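Local coordinates for MATE family efflux transporter (PDB 6IDP), which probably exports drugs and other toxic compounds across the bacterial membrane as a MATE-family multidrug transporter, changing conformation in a proton-dependent way, at residues Val108-Arg113 with Ile129-Trp134; Thr5-Leu10 with Ile306-Arg311; Leu353-Ile358 with Gly413-Asn418; Leu67-Thr72 with Gly234-Pro239. One frame throughout, in Å; residues are numbered along the deposited sequence.

Contact 1: residues Val108-Arg113 with Ile129-Trp134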
loop_
_atom_site.group_PDB
_atom_site.type_symbol
_atom_site.label_atom_id
_atom_site.label_comp_id
_atom_site.label_asym_id
_atom_site.label_seq_id
_atom_site.Cartn_x
_atom_site.Cartn_y
_atom_site.Cartn_z
ATOM N N VAL A 108 -9.117 -2.121 21.717
ATOM C CA VAL A 108 -8.676 -3.425 22.202
ATOM C C VAL A 108 -7.157 -3.567 22.124
ATOM O O VAL A 108 -6.566 -4.348 22.867
ATOM C CB VAL A 108 -9.344 -4.583 21.421
ATOM C CG1 VAL A 108 -10.854 -4.408 21.408
ATOM C CG2 VAL A 108 -8.802 -4.670 20.003
ATOM N N LEU A 109 -6.528 -2.804 21.235
ATOM C CA LEU A 109 -5.078 -2.848 21.100
ATOM C C LEU A 109 -4.398 -2.171 22.285
ATOM O O LEU A 109 -3.399 -2.671 22.802
ATOM C CB LEU A 109 -4.635 -2.193 19.790
ATOM C CG LEU A 109 -4.969 -2.964 18.510
ATOM C CD1 LEU A 109 -4.430 -2.240 17.288
ATOM C CD2 LEU A 109 -4.431 -4.383 18.583
ATOM N N TYR A 110 -4.941 -1.037 22.719
ATOM C CA TYR A 110 -4.398 -0.348 23.881
ATOM C C TYR A 110 -4.684 -1.143 25.150
ATOM O O TYR A 110 -3.882 -1.149 26.084
ATOM C CB TYR A 110 -4.968 1.067 24.004
ATOM C CG TYR A 110 -4.296 1.873 25.092
ATOM C CD1 TYR A 110 -3.129 2.579 24.837
ATOM C CD2 TYR A 110 -4.819 1.913 26.379
ATOM C CE1 TYR A 110 -2.505 3.309 25.828
ATOM C CE2 TYR A 110 -4.202 2.641 27.380
ATOM C CZ TYR A 110 -3.045 3.336 27.098
ATOM O OH TYR A 110 -2.427 4.063 28.089
ATOM N N LEU A 111 -5.831 -1.814 25.175
ATOM C CA LEU A 111 -6.215 -2.640 26.315
ATOM C C LEU A 111 -5.261 -3.815 26.507
ATOM O O LEU A 111 -4.967 -4.211 27.633
ATOM C CB LEU A 111 -7.646 -3.154 26.142
ATOM C CG LEU A 111 -8.728 -2.541 27.035
ATOM C CD1 LEU A 111 -8.531 -1.041 27.186
ATOM C CD2 LEU A 111 -10.114 -2.861 26.492
ATOM N N LEU A 112 -4.777 -4.366 25.399
ATOM C CA LEU A 112 -3.921 -5.544 25.445
ATOM C C LEU A 112 -2.483 -5.212 25.065
ATOM O O LEU A 112 -1.780 -6.052 24.503
ATOM C CB LEU A 112 -4.463 -6.631 24.513
ATOM C CG LEU A 112 -5.947 -6.984 24.633
ATOM C CD1 LEU A 112 -6.375 -7.892 23.487
ATOM C CD2 LEU A 112 -6.245 -7.629 25.976
ATOM N N ARG A 113 -2.044 -3.996 25.375
ATOM C CA ARG A 113 -0.705 -3.558 24.994
ATOM C C ARG A 113 0.384 -4.385 25.685
ATOM O O ARG A 113 1.344 -4.799 25.039
ATOM C CB ARG A 113 -0.517 -2.063 25.288
ATOM C CG ARG A 113 -0.701 -1.650 26.740
ATOM C CD ARG A 113 -0.753 -0.135 26.886
ATOM N NE ARG A 113 -0.846 0.257 28.288
ATOM C CZ ARG A 113 -1.966 0.206 29.000
ATOM N NH1 ARG A 113 -3.089 -0.217 28.437
ATOM N NH2 ARG A 113 -1.965 0.575 30.274
ATOM N N ILE A 129 6.815 4.249 28.200
ATOM C CA ILE A 129 6.620 5.190 27.103
ATOM C C ILE A 129 5.364 4.857 26.293
ATOM O O ILE A 129 4.632 5.755 25.878
ATOM C CB ILE A 129 7.847 5.218 26.167
ATOM C CG1 ILE A 129 9.118 5.531 26.961
ATOM C CG2 ILE A 129 7.656 6.241 25.059
ATOM C CD1 ILE A 129 10.358 5.667 26.102
ATOM N N ILE A 130 5.112 3.566 26.085
ATOM C CA ILE A 130 3.956 3.116 25.306
ATOM C C ILE A 130 2.634 3.489 25.985
ATOM O O ILE A 130 1.635 3.754 25.309
ATOM C CB ILE A 130 4.017 1.581 25.055
ATOM C CG1 ILE A 130 4.460 1.289 23.619
ATOM C CG2 ILE A 130 2.670 0.914 25.292
ATOM C CD1 ILE A 130 5.757 1.943 23.233
ATOM N N ASP A 131 2.640 3.533 27.316
ATOM C CA ASP A 131 1.446 3.871 28.092
ATOM C C ASP A 131 0.818 5.194 27.664
ATOM O O ASP A 131 -0.404 5.343 27.680
ATOM C CB ASP A 131 1.773 3.923 29.589
ATOM C CG ASP A 131 1.465 2.621 30.303
ATOM O OD1 ASP A 131 0.620 1.849 29.802
ATOM O OD2 ASP A 131 2.061 2.374 31.371
ATOM N N HIS A 132 1.652 6.153 27.278
ATOM C CA HIS A 132 1.142 7.444 26.837
ATOM C C HIS A 132 1.304 7.652 25.329
ATOM O O HIS A 132 0.519 8.376 24.713
ATOM C CB HIS A 132 1.824 8.581 27.607
ATOM C CG HIS A 132 3.316 8.584 27.495
ATOM N ND1 HIS A 132 3.982 9.219 26.470
ATOM C CD2 HIS A 132 4.271 8.037 28.283
ATOM C CE1 HIS A 132 5.285 9.059 26.629
ATOM N NE2 HIS A 132 5.486 8.346 27.722
ATOM N N TYR A 133 2.304 7.014 24.728
ATOM C CA TYR A 133 2.543 7.195 23.299
ATOM C C TYR A 133 1.429 6.595 22.444
ATOM O O TYR A 133 1.003 7.207 21.466
ATOM C CB TYR A 133 3.891 6.596 22.883
ATOM C CG TYR A 133 4.155 6.710 21.396
ATOM C CD1 TYR A 133 4.057 7.934 20.747
ATOM C CD2 TYR A 133 4.498 5.595 20.641
ATOM C CE1 TYR A 133 4.291 8.046 19.390
ATOM C CE2 TYR A 133 4.737 5.699 19.280
ATOM C CZ TYR A 133 4.633 6.927 18.663
ATOM O OH TYR A 133 4.868 7.040 17.312
ATOM N N TRP A 134 0.951 5.410 22.813
ATOM C CA TRP A 134 -0.076 4.736 22.020
ATOM C C TRP A 134 -1.422 5.448 22.092
ATOM O O TRP A 134 -2.242 5.310 21.189
ATOM C CB TRP A 134 -0.235 3.277 22.458
ATOM C CG TRP A 134 0.776 2.360 21.838
ATOM C CD1 TRP A 134 1.965 2.716 21.275
ATOM C CD2 TRP A 134 0.680 0.935 21.706
ATOM N NE1 TRP A 134 2.620 1.602 20.808
ATOM C CE2 TRP A 134 1.853 0.496 21.062
ATOM C CE3 TRP A 134 -0.280 -0.013 22.076
ATOM C CZ2 TRP A 134 2.092 -0.847 20.776
ATOM C CZ3 TRP A 134 -0.040 -1.347 21.792
ATOM C CH2 TRP A 134 1.136 -1.751 21.149
#

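Contact 2: residues Thr5-Leu10 with Ile306-Arg311. With OLC ((2R)-2,3-dihydroxypropyl (9Z)-octadec-9-enoate), chain H.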
loop_
_atom_site.group_PDB
_atom_site.type_symbol
_atom_site.label_atom_id
_atom_site.label_comp_id
_atom_site.label_asym_id
_atom_site.label_seq_id
_atom_site.Cartn_x
_atom_site.Cartn_y
_atom_site.Cartn_z
ATOM N N THR A 5 -7.761 5.953 -31.588
ATOM C CA THR A 5 -7.987 7.146 -30.787
ATOM C C THR A 5 -8.586 6.761 -29.438
ATOM O O THR A 5 -8.514 7.525 -28.479
ATOM C CB THR A 5 -8.908 8.147 -31.515
ATOM O OG1 THR A 5 -9.347 9.156 -30.596
ATOM C CG2 THR A 5 -10.117 7.431 -32.095
ATOM N N SER A 6 -9.169 5.567 -29.374
ATOM C CA SER A 6 -9.724 5.047 -28.129
ATOM C C SER A 6 -8.601 4.572 -27.212
ATOM O O SER A 6 -8.629 4.812 -26.008
ATOM C CB SER A 6 -10.706 3.904 -28.403
ATOM O OG SER A 6 -10.031 2.743 -28.856
ATOM N N THR A 7 -7.617 3.896 -27.799
ATOM C CA THR A 7 -6.429 3.468 -27.070
ATOM C C THR A 7 -5.651 4.685 -26.581
ATOM O O THR A 7 -5.181 4.724 -25.442
ATOM C CB THR A 7 -5.512 2.585 -27.947
ATOM O OG1 THR A 7 -6.192 1.367 -28.273
ATOM C CG2 THR A 7 -4.217 2.255 -27.218
ATOM N N SER A 8 -5.533 5.684 -27.449
ATOM C CA SER A 8 -4.875 6.934 -27.095
ATOM C C SER A 8 -5.636 7.658 -25.992
ATOM O O SER A 8 -5.038 8.268 -25.107
ATOM C CB SER A 8 -4.741 7.832 -28.328
ATOM O OG SER A 8 -4.261 9.116 -27.973
ATOM N N SER A 9 -6.961 7.585 -26.049
ATOM C CA SER A 9 -7.807 8.236 -25.057
ATOM C C SER A 9 -7.736 7.525 -23.710
ATOM O O SER A 9 -7.712 8.169 -22.664
ATOM C CB SER A 9 -9.257 8.296 -25.541
ATOM O OG SER A 9 -10.103 8.816 -24.534
ATOM N N LEU A 10 -7.708 6.196 -23.743
ATOM C CA LEU A 10 -7.611 5.401 -22.523
ATOM C C LEU A 10 -6.263 5.614 -21.840
ATOM O O LEU A 10 -6.182 5.688 -20.614
ATOM C CB LEU A 10 -7.824 3.917 -22.830
ATOM C CG LEU A 10 -9.265 3.505 -23.133
ATOM C CD1 LEU A 10 -9.334 2.059 -23.599
ATOM C CD2 LEU A 10 -10.136 3.716 -21.904
ATOM N N ILE A 306 -11.994 -2.351 -20.850
ATOM C CA ILE A 306 -11.309 -2.963 -19.718
ATOM C C ILE A 306 -10.061 -3.701 -20.200
ATOM O O ILE A 306 -8.959 -3.461 -19.706
ATOM C CB ILE A 306 -12.218 -3.946 -18.944
ATOM C CG1 ILE A 306 -13.282 -3.187 -18.152
ATOM C CG2 ILE A 306 -11.390 -4.807 -18.000
ATOM C CD1 ILE A 306 -14.235 -4.083 -17.380
ATOM N N ARG A 307 -10.239 -4.583 -21.180
ATOM C CA ARG A 307 -9.127 -5.354 -21.721
ATOM C C ARG A 307 -8.052 -4.443 -22.312
ATOM O O ARG A 307 -6.860 -4.656 -22.083
ATOM C CB ARG A 307 -9.628 -6.348 -22.770
ATOM C CG ARG A 307 -10.461 -7.474 -22.182
ATOM C CD ARG A 307 -9.931 -8.828 -22.609
ATOM N NE ARG A 307 -10.375 -9.180 -23.950
ATOM C CZ ARG A 307 -9.753 -10.049 -24.739
ATOM N NH1 ARG A 307 -8.649 -10.652 -24.327
ATOM N NH2 ARG A 307 -10.236 -10.310 -25.945
ATOM N N GLN A 308 -8.475 -3.419 -23.048
ATOM C CA GLN A 308 -7.539 -2.463 -23.634
ATOM C C GLN A 308 -6.745 -1.698 -22.565
ATOM O O GLN A 308 -5.521 -1.610 -22.640
ATOM C CB GLN A 308 -8.282 -1.481 -24.550
ATOM C CG GLN A 308 -8.878 -2.138 -25.790
ATOM C CD GLN A 308 -9.509 -1.148 -26.755
ATOM O OE1 GLN A 308 -10.113 -0.154 -26.347
ATOM N NE2 GLN A 308 -9.376 -1.423 -28.046
ATOM N N LEU A 309 -7.442 -1.160 -21.570
ATOM C CA LEU A 309 -6.803 -0.361 -20.523
ATOM C C LEU A 309 -5.796 -1.170 -19.705
ATOM O O LEU A 309 -4.737 -0.661 -19.327
ATOM C CB LEU A 309 -7.858 0.245 -19.594
ATOM C CG LEU A 309 -7.357 1.142 -18.461
ATOM C CD1 LEU A 309 -6.571 2.328 -19.005
ATOM C CD2 LEU A 309 -8.522 1.615 -17.602
ATOM N N VAL A 310 -6.125 -2.430 -19.431
ATOM C CA VAL A 310 -5.234 -3.294 -18.670
ATOM C C VAL A 310 -3.956 -3.581 -19.458
ATOM O O VAL A 310 -2.853 -3.549 -18.906
ATOM C CB VAL A 310 -5.926 -4.620 -18.282
ATOM C CG1 VAL A 310 -4.912 -5.631 -17.754
ATOM C CG2 VAL A 310 -7.008 -4.363 -17.242
ATOM N N ARG A 311 -4.104 -3.844 -20.751
ATOM C CA ARG A 311 -2.949 -4.096 -21.603
ATOM C C ARG A 311 -2.083 -2.846 -21.736
ATOM O O ARG A 311 -0.856 -2.938 -21.749
ATOM C CB ARG A 311 -3.396 -4.596 -22.980
ATOM C CG ARG A 311 -3.822 -6.056 -22.979
ATOM C CD ARG A 311 -4.430 -6.477 -24.305
ATOM N NE ARG A 311 -4.658 -7.919 -24.358
ATOM C CZ ARG A 311 -3.839 -8.784 -24.948
ATOM N NH1 ARG A 311 -2.738 -8.355 -25.548
ATOM N NH2 ARG A 311 -4.125 -10.079 -24.944
HETATM C C18 OLC H . -7.867 -15.226 -23.202
HETATM C C10 OLC H . -14.156 -9.468 -24.434
HETATM C C9 OLC H . -13.909 -8.324 -25.112
HETATM C C17 OLC H . -8.470 -14.415 -22.071
HETATM C C11 OLC H . -13.479 -10.765 -24.818
HETATM C C8 OLC H . -12.944 -8.290 -26.277
HETATM C C16 OLC H . -9.570 -13.507 -22.590
HETATM C C12 OLC H . -13.493 -11.735 -23.654
HETATM C C7 OLC H . -12.141 -7.006 -26.240
HETATM C C15 OLC H . -10.883 -14.261 -22.663
HETATM C C13 OLC H . -12.076 -12.197 -23.376
HETATM C C6 OLC H . -10.811 -7.207 -26.938
HETATM C C14 OLC H . -12.056 -13.339 -22.379
HETATM C C5 OLC H . -9.795 -6.221 -26.401
HETATM C C4 OLC H . -8.393 -6.720 -26.680
#

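Contact 3: residues Leu353-Ile358 with Gly413-Asn418. With OLC ((2R)-2,3-dihydroxypropyl (9Z)-octadec-9-enoate), chain E.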
loop_
_atom_site.group_PDB
_atom_site.type_symbol
_atom_site.label_atom_id
_atom_site.label_comp_id
_atom_site.label_asym_id
_atom_site.label_seq_id
_atom_site.Cartn_x
_atom_site.Cartn_y
_atom_site.Cartn_z
ATOM N N LEU A 353 21.613 -4.415 -7.022
ATOM C CA LEU A 353 21.137 -3.423 -7.978
ATOM C C LEU A 353 21.302 -3.833 -9.442
ATOM O O LEU A 353 20.721 -3.204 -10.327
ATOM C CB LEU A 353 21.852 -2.091 -7.740
ATOM C CG LEU A 353 21.533 -1.401 -6.415
ATOM C CD1 LEU A 353 22.244 -0.059 -6.325
ATOM C CD2 LEU A 353 20.026 -1.230 -6.257
ATOM N N VAL A 354 22.094 -4.872 -9.703
ATOM C CA VAL A 354 22.294 -5.336 -11.076
ATOM C C VAL A 354 21.533 -6.626 -11.358
ATOM O O VAL A 354 21.435 -7.056 -12.506
ATOM C CB VAL A 354 23.792 -5.575 -11.400
ATOM C CG1 VAL A 354 24.592 -4.298 -11.234
ATOM C CG2 VAL A 354 24.362 -6.688 -10.538
ATOM N N ILE A 355 20.995 -7.240 -10.311
ATOM C CA ILE A 355 20.301 -8.513 -10.460
ATOM C C ILE A 355 18.785 -8.371 -10.344
ATOM O O ILE A 355 18.047 -8.816 -11.223
ATOM C CB ILE A 355 20.785 -9.538 -9.411
ATOM C CG1 ILE A 355 22.249 -9.901 -9.660
ATOM C CG2 ILE A 355 19.924 -10.793 -9.445
ATOM C CD1 ILE A 355 22.805 -10.921 -8.679
ATOM N N VAL A 356 18.327 -7.747 -9.264
ATOM C CA VAL A 356 16.898 -7.695 -8.952
ATOM C C VAL A 356 16.041 -6.708 -9.780
ATOM O O VAL A 356 14.937 -7.071 -10.188
ATOM C CB VAL A 356 16.692 -7.384 -7.451
ATOM C CG1 VAL A 356 15.216 -7.373 -7.099
ATOM C CG2 VAL A 356 17.424 -8.411 -6.600
ATOM N N PRO A 357 16.528 -5.469 -10.028
ATOM C CA PRO A 357 15.658 -4.483 -10.695
ATOM C C PRO A 357 15.049 -4.917 -12.030
ATOM O O PRO A 357 13.954 -4.461 -12.366
ATOM C CB PRO A 357 16.596 -3.294 -10.915
ATOM C CG PRO A 357 17.565 -3.386 -9.803
ATOM C CD PRO A 357 17.810 -4.858 -9.625
ATOM N N ILE A 358 15.733 -5.776 -12.775
ATOM C CA ILE A 358 15.234 -6.209 -14.075
ATOM C C ILE A 358 13.983 -7.080 -13.919
ATOM O O ILE A 358 13.248 -7.312 -14.875
ATOM C CB ILE A 358 16.327 -6.977 -14.864
ATOM C CG1 ILE A 358 15.908 -7.198 -16.323
ATOM C CG2 ILE A 358 16.657 -8.290 -14.184
ATOM C CD1 ILE A 358 15.574 -5.922 -17.065
ATOM N N GLY A 413 17.546 -15.816 -6.900
ATOM C CA GLY A 413 16.260 -16.380 -6.532
ATOM C C GLY A 413 15.144 -15.355 -6.599
ATOM O O GLY A 413 14.057 -15.647 -7.097
ATOM N N ALA A 414 15.415 -14.150 -6.103
ATOM C CA ALA A 414 14.434 -13.071 -6.136
ATOM C C ALA A 414 14.095 -12.704 -7.575
ATOM O O ALA A 414 12.945 -12.412 -7.900
ATOM C CB ALA A 414 14.952 -11.854 -5.383
ATOM N N LEU A 415 15.110 -12.724 -8.432
ATOM C CA LEU A 415 14.931 -12.464 -9.855
ATOM C C LEU A 415 14.020 -13.508 -10.495
ATOM O O LEU A 415 13.044 -13.167 -11.163
ATOM C CB LEU A 415 16.287 -12.441 -10.562
ATOM C CG LEU A 415 16.292 -12.579 -12.086
ATOM C CD1 LEU A 415 15.595 -11.406 -12.740
ATOM C CD2 LEU A 415 17.716 -12.707 -12.596
ATOM N N VAL A 416 14.348 -14.779 -10.288
ATOM C CA VAL A 416 13.571 -15.871 -10.861
ATOM C C VAL A 416 12.153 -15.882 -10.302
ATOM O O VAL A 416 11.184 -16.016 -11.048
ATOM C CB VAL A 416 14.237 -17.234 -10.598
ATOM C CG1 VAL A 416 13.342 -18.370 -11.078
ATOM C CG2 VAL A 416 15.594 -17.294 -11.281
ATOM N N GLY A 417 12.042 -15.725 -8.986
ATOM C CA GLY A 417 10.756 -15.730 -8.317
ATOM C C GLY A 417 9.818 -14.651 -8.821
ATOM O O GLY A 417 8.641 -14.913 -9.072
ATOM N N ASN A 418 10.338 -13.436 -8.974
ATOM C CA ASN A 418 9.529 -12.316 -9.436
ATOM C C ASN A 418 9.016 -12.521 -10.856
ATOM O O ASN A 418 7.857 -12.234 -11.153
ATOM C CB ASN A 418 10.323 -11.012 -9.356
ATOM C CG ASN A 418 10.468 -10.504 -7.935
ATOM O OD1 ASN A 418 9.728 -10.912 -7.042
ATOM N ND2 ASN A 418 11.421 -9.604 -7.722
HETATM C C8 OLC E . 30.969 -3.101 -11.447
HETATM C C7 OLC E . 30.081 -3.084 -12.671
HETATM C C6 OLC E . 29.530 -4.466 -12.951
HETATM C C5 OLC E . 28.580 -4.389 -14.128
HETATM C C4 OLC E . 27.318 -5.176 -13.839
HETATM C C3 OLC E . 27.645 -6.646 -13.672
HETATM C C2 OLC E . 26.371 -7.454 -13.795
HETATM C C1 OLC E . 26.705 -8.921 -13.954
#

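Contact 4: residues Leu67-Thr72 with Gly234-Pro239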
loop_
_atom_site.group_PDB
_atom_site.type_symbol
_atom_site.label_atom_id
_atom_site.label_comp_id
_atom_site.label_asym_id
_atom_site.label_seq_id
_atom_site.Cartn_x
_atom_site.Cartn_y
_atom_site.Cartn_z
ATOM N N LEU A 67 -10.278 -2.295 3.351
ATOM C CA LEU A 67 -11.575 -1.636 3.215
ATOM C C LEU A 67 -11.574 -0.669 2.035
ATOM O O LEU A 67 -12.583 -0.525 1.343
ATOM C CB LEU A 67 -11.952 -0.897 4.503
ATOM C CG LEU A 67 -13.271 -0.116 4.463
ATOM C CD1 LEU A 67 -14.430 -1.011 4.032
ATOM C CD2 LEU A 67 -13.568 0.530 5.808
ATOM N N GLY A 68 -10.444 -0.008 1.808
ATOM C CA GLY A 68 -10.308 0.898 0.679
ATOM C C GLY A 68 -10.454 0.178 -0.652
ATOM O O GLY A 68 -11.095 0.683 -1.579
ATOM N N ILE A 69 -9.859 -1.007 -0.741
ATOM C CA ILE A 69 -9.969 -1.842 -1.931
ATOM C C ILE A 69 -11.429 -2.263 -2.170
ATOM O O ILE A 69 -11.916 -2.213 -3.298
ATOM C CB ILE A 69 -9.061 -3.090 -1.815
ATOM C CG1 ILE A 69 -7.584 -2.676 -1.832
ATOM C CG2 ILE A 69 -9.345 -4.081 -2.933
ATOM C CD1 ILE A 69 -6.607 -3.828 -1.637
ATOM N N ALA A 70 -12.126 -2.654 -1.104
ATOM C CA ALA A 70 -13.530 -3.053 -1.208
ATOM C C ALA A 70 -14.415 -1.872 -1.598
ATOM O O ALA A 70 -15.323 -2.005 -2.421
ATOM C CB ALA A 70 -14.012 -3.656 0.105
ATOM N N THR A 71 -14.142 -0.725 -0.986
ATOM C CA THR A 71 -14.872 0.504 -1.259
ATOM C C THR A 71 -14.789 0.897 -2.729
ATOM O O THR A 71 -15.798 1.209 -3.354
ATOM C CB THR A 71 -14.335 1.662 -0.399
ATOM O OG1 THR A 71 -14.444 1.314 0.986
ATOM C CG2 THR A 71 -15.117 2.939 -0.667
ATOM N N THR A 72 -13.580 0.875 -3.276
ATOM C CA THR A 72 -13.358 1.293 -4.654
ATOM C C THR A 72 -14.044 0.353 -5.642
ATOM O O THR A 72 -14.701 0.803 -6.577
ATOM C CB THR A 72 -11.850 1.374 -4.975
ATOM O OG1 THR A 72 -11.292 2.526 -4.333
ATOM C CG2 THR A 72 -11.626 1.489 -6.468
ATOM N N GLY A 234 -17.796 -7.025 2.233
ATOM C CA GLY A 234 -17.041 -8.056 2.926
ATOM C C GLY A 234 -16.425 -9.098 2.012
ATOM O O GLY A 234 -15.363 -9.644 2.312
ATOM N N HIS A 235 -17.097 -9.374 0.897
ATOM C CA HIS A 235 -16.611 -10.333 -0.091
ATOM C C HIS A 235 -15.245 -9.942 -0.650
ATOM O O HIS A 235 -14.450 -10.805 -1.029
ATOM C CB HIS A 235 -17.615 -10.472 -1.237
ATOM C CG HIS A 235 -17.124 -11.318 -2.370
ATOM N ND1 HIS A 235 -16.974 -12.685 -2.267
ATOM C CD2 HIS A 235 -16.742 -10.991 -3.628
ATOM C CE1 HIS A 235 -16.524 -13.163 -3.414
ATOM N NE2 HIS A 235 -16.375 -12.157 -4.256
ATOM N N ILE A 236 -14.984 -8.641 -0.712
ATOM C CA ILE A 236 -13.706 -8.144 -1.205
ATOM C C ILE A 236 -12.744 -7.928 -0.046
ATOM O O ILE A 236 -11.587 -8.340 -0.093
ATOM C CB ILE A 236 -13.858 -6.812 -1.968
ATOM C CG1 ILE A 236 -14.964 -6.901 -3.023
ATOM C CG2 ILE A 236 -12.531 -6.406 -2.590
ATOM C CD1 ILE A 236 -14.537 -7.573 -4.307
ATOM N N MET A 237 -13.251 -7.284 0.999
ATOM C CA MET A 237 -12.443 -6.852 2.129
ATOM C C MET A 237 -11.782 -8.005 2.879
ATOM O O MET A 237 -10.631 -7.893 3.310
ATOM C CB MET A 237 -13.306 -6.034 3.088
ATOM C CG MET A 237 -12.597 -5.611 4.356
ATOM S SD MET A 237 -13.636 -4.558 5.374
ATOM C CE MET A 237 -15.160 -5.498 5.369
ATOM N N GLY A 238 -12.511 -9.104 3.038
ATOM C CA GLY A 238 -11.980 -10.291 3.687
ATOM C C GLY A 238 -10.686 -10.785 3.061
ATOM O O GLY A 238 -9.635 -10.742 3.698
ATOM N N PRO A 239 -10.759 -11.264 1.807
ATOM C CA PRO A 239 -9.573 -11.724 1.074
ATOM C C PRO A 239 -8.512 -10.639 0.906
ATOM O O PRO A 239 -7.320 -10.949 0.911
ATOM C CB PRO A 239 -10.144 -12.134 -0.288
ATOM C CG PRO A 239 -11.560 -12.486 -0.007
ATOM C CD PRO A 239 -12.001 -11.527 1.058
#

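Contact 1: residues Val108-Arg113 with Ile129-Trp134
Tyr110 reaches across to the neighbouring helix and bonds to its backbone: OH donates to Asp131 O over a very short 2.4 Å, in the carbonyl plane and on a lone pair. With CG anti to the backbone N (chi1 -173°), the ring presents its edge to Trp134, whose CB lies 3.8 Å from Tyr110 CD1. Tyr110 and Trp134 are buried, and the indole completes this tight side, with Trp134 CZ3 3.6 Å from Arg113 CB and the ring edge turned to Leu109 O. The charged side, partly exposed, is the one nearer solvent. Arg113, extended from CG to NE, passes CD over one face of the Tyr110 ring and forms a salt bridge through NE to Asp131 OD1 at 2.6 Å; NH2 adds a weak bond to the same oxygen. NH1 turns back to Tyr110 O at 2.7 Å, fixing the guanidinium's rotation. In this all-helical MATE bundle the pairing ties the end of helix 84-111 and the start of helix 113-119 to helix 124-156; Leu109 also packs on helix 54-80.

Contact 2: residues Thr5-Leu10 with Ile306-Arg311
Leu10 and Gln308 meet first, their side chains crossing at about a right angle. Leu10 CD1 lies 3.6 Å from Gln308 OE1, and the same methyl is 3.8 Å from Gln308 CB, so the leucine rests against both the base and the tip of the glutamine. Ser6 adds a looser polar neighbour, its OG 3.8 Å from Gln308 OE1, which is too long to count as a hydrogen bond; none links the two segments. One residue on, Leu309 brings its CD1 to the backbone, 3.7 Å from Leu10 O, having its CG anti to the backbone N (chi1 -179°).

The wide spacing of the helices is consistent with so light a touch. Their axes come no nearer than 9.9 Å and cross at -59°, a splayed packing that leaves long side chains to span the gap. Leu10, with CG beside its own backbone N, also packs on His305 and Ile312 of the partner helix.

Elsewhere on helix 303-330, Arg307 bends at chi2 and chi3 and lays one guanidinium face against a monoolein chain, OLC of chain H, with C13 3.4 Å above the plane; such contact with a lipid tail is consistent with a membrane-facing position. Further out, Leu309 packs on Leu290, Met293 and Met297 of helix 281-299, while Val310 touches Tyr429 of helix 379-435 and both Met369 and Val372 of helix 360-375.

Contact 3: residues Leu353-Ile358 with Gly413-Asn418
Segment 353-358 is weakly bonded helix to about Ile355, its last three residues keeping helical torsions without the regular bonds, and it comes close to segment 413-418 of the regular helix 379-435, with Val356 CA only 5.2 Å from Leu415 CA. In this all-helical MATE fold its second half, with Pro357, lies in the break between helices 343-355 and 360-375; Pro357 itself has no amide hydrogen to offer the preceding turn.

Leu415 carries the contact. Its CG stands anti to the backbone N (chi1 163°), which directs its branches at segment 353-358: CD1 sits 3.6 Å from Ile358 CG2, the two side chains lying alongside and pointing the same way. The Ile355 side chain instead crosses Leu415 at about a right angle, its CG2 4.1 Å from Leu415 CB. Either side of this leucine along its helix, packing is looser, as Val356 CG2 is 4.4 Å from Ala414 CB and Val356 CG1 is equally far from Asn418 ND2.

That amide is positioned from outside the two segments: Asn418 ND2 bonds to Ser359 OG, which also bonds to Val356 O, while Asn418 OD1 takes a hydrogen bond from Arg389 NH2. Val354 turns elsewhere, its CG1 3.9 Å from C4 of a monoolein, OLC of chain E. Ile355 O, for its part, looks onto the leucine's methyls, 3.9 Å from Leu415 CD1 and 4.1 Å from Leu415 CD2.

Contact 4: residues Leu67-Thr72 with Gly234-Pro239
A close antiparallel helix pair of the MATE transmembrane bundle is made here, helix 54-80 against helix 226-259, their axes 7.9 Å apart at closest and 150° between their N-to-C directions. Ala70, whose small side chain points at the partner, probably permits the approach; Ala70 CA lies 5.1 Å from Ile236 CA. Ala70 CB fits between two neighbouring residues, 3.8 Å from Ile236 CB and 3.9 Å from Met237 CB.

Flanking it are two larger pairs. On one flank Ile236 keeps CG2 anti to its backbone N and so puts that branch over the alanine backbone, and the same methyl meets Ile69 CG2 at 4.0 Å, the two isoleucines crossing at about a right angle. On the other, Met237 lies alongside Leu67 and points the same way; CG and SD run out extended before the chain bends at chi3 (48°), and SD rests 3.9 Å from Leu67 CD1. Not one hydrogen bond links the segments, so close apolar fit carries the contact.

Asn374 of helix 360-375 touches both Ile69 and Ile236, and Leu67 also packs on Phe149 of helix 124-156. The partner helix kinks at Pro239, whose N lacks the bond to the turn before. Behind the contact, Thr71 turns away and bonds within its own helix: OG1 donates to Leu67 O at 2.6 Å from above the carbonyl plane, an oxygen that Thr71 N grips as well.

Contacts 3 and 4 are buried, contacts 1 and 2 only partly so. Contact 4 lies nearest the middle of the chain, about 14 Å from its centre, whereas contacts 1 and 2 sit on opposite sides, their centres about 49 Å apart. The chemistry follows only partly: both buried contacts, and contact 2 as well, lack hydrogen bonds between their segments, and only contact 1 adds a salt bridge to its packing. Sequence span differs too, from 15 intervening residues in contact 1 to 295 in contact 2, whose chain loop encloses contacts 1 and 4. No two share a helix, although helices 54-80 and 84-111, of contacts 4 and 1, are consecutive.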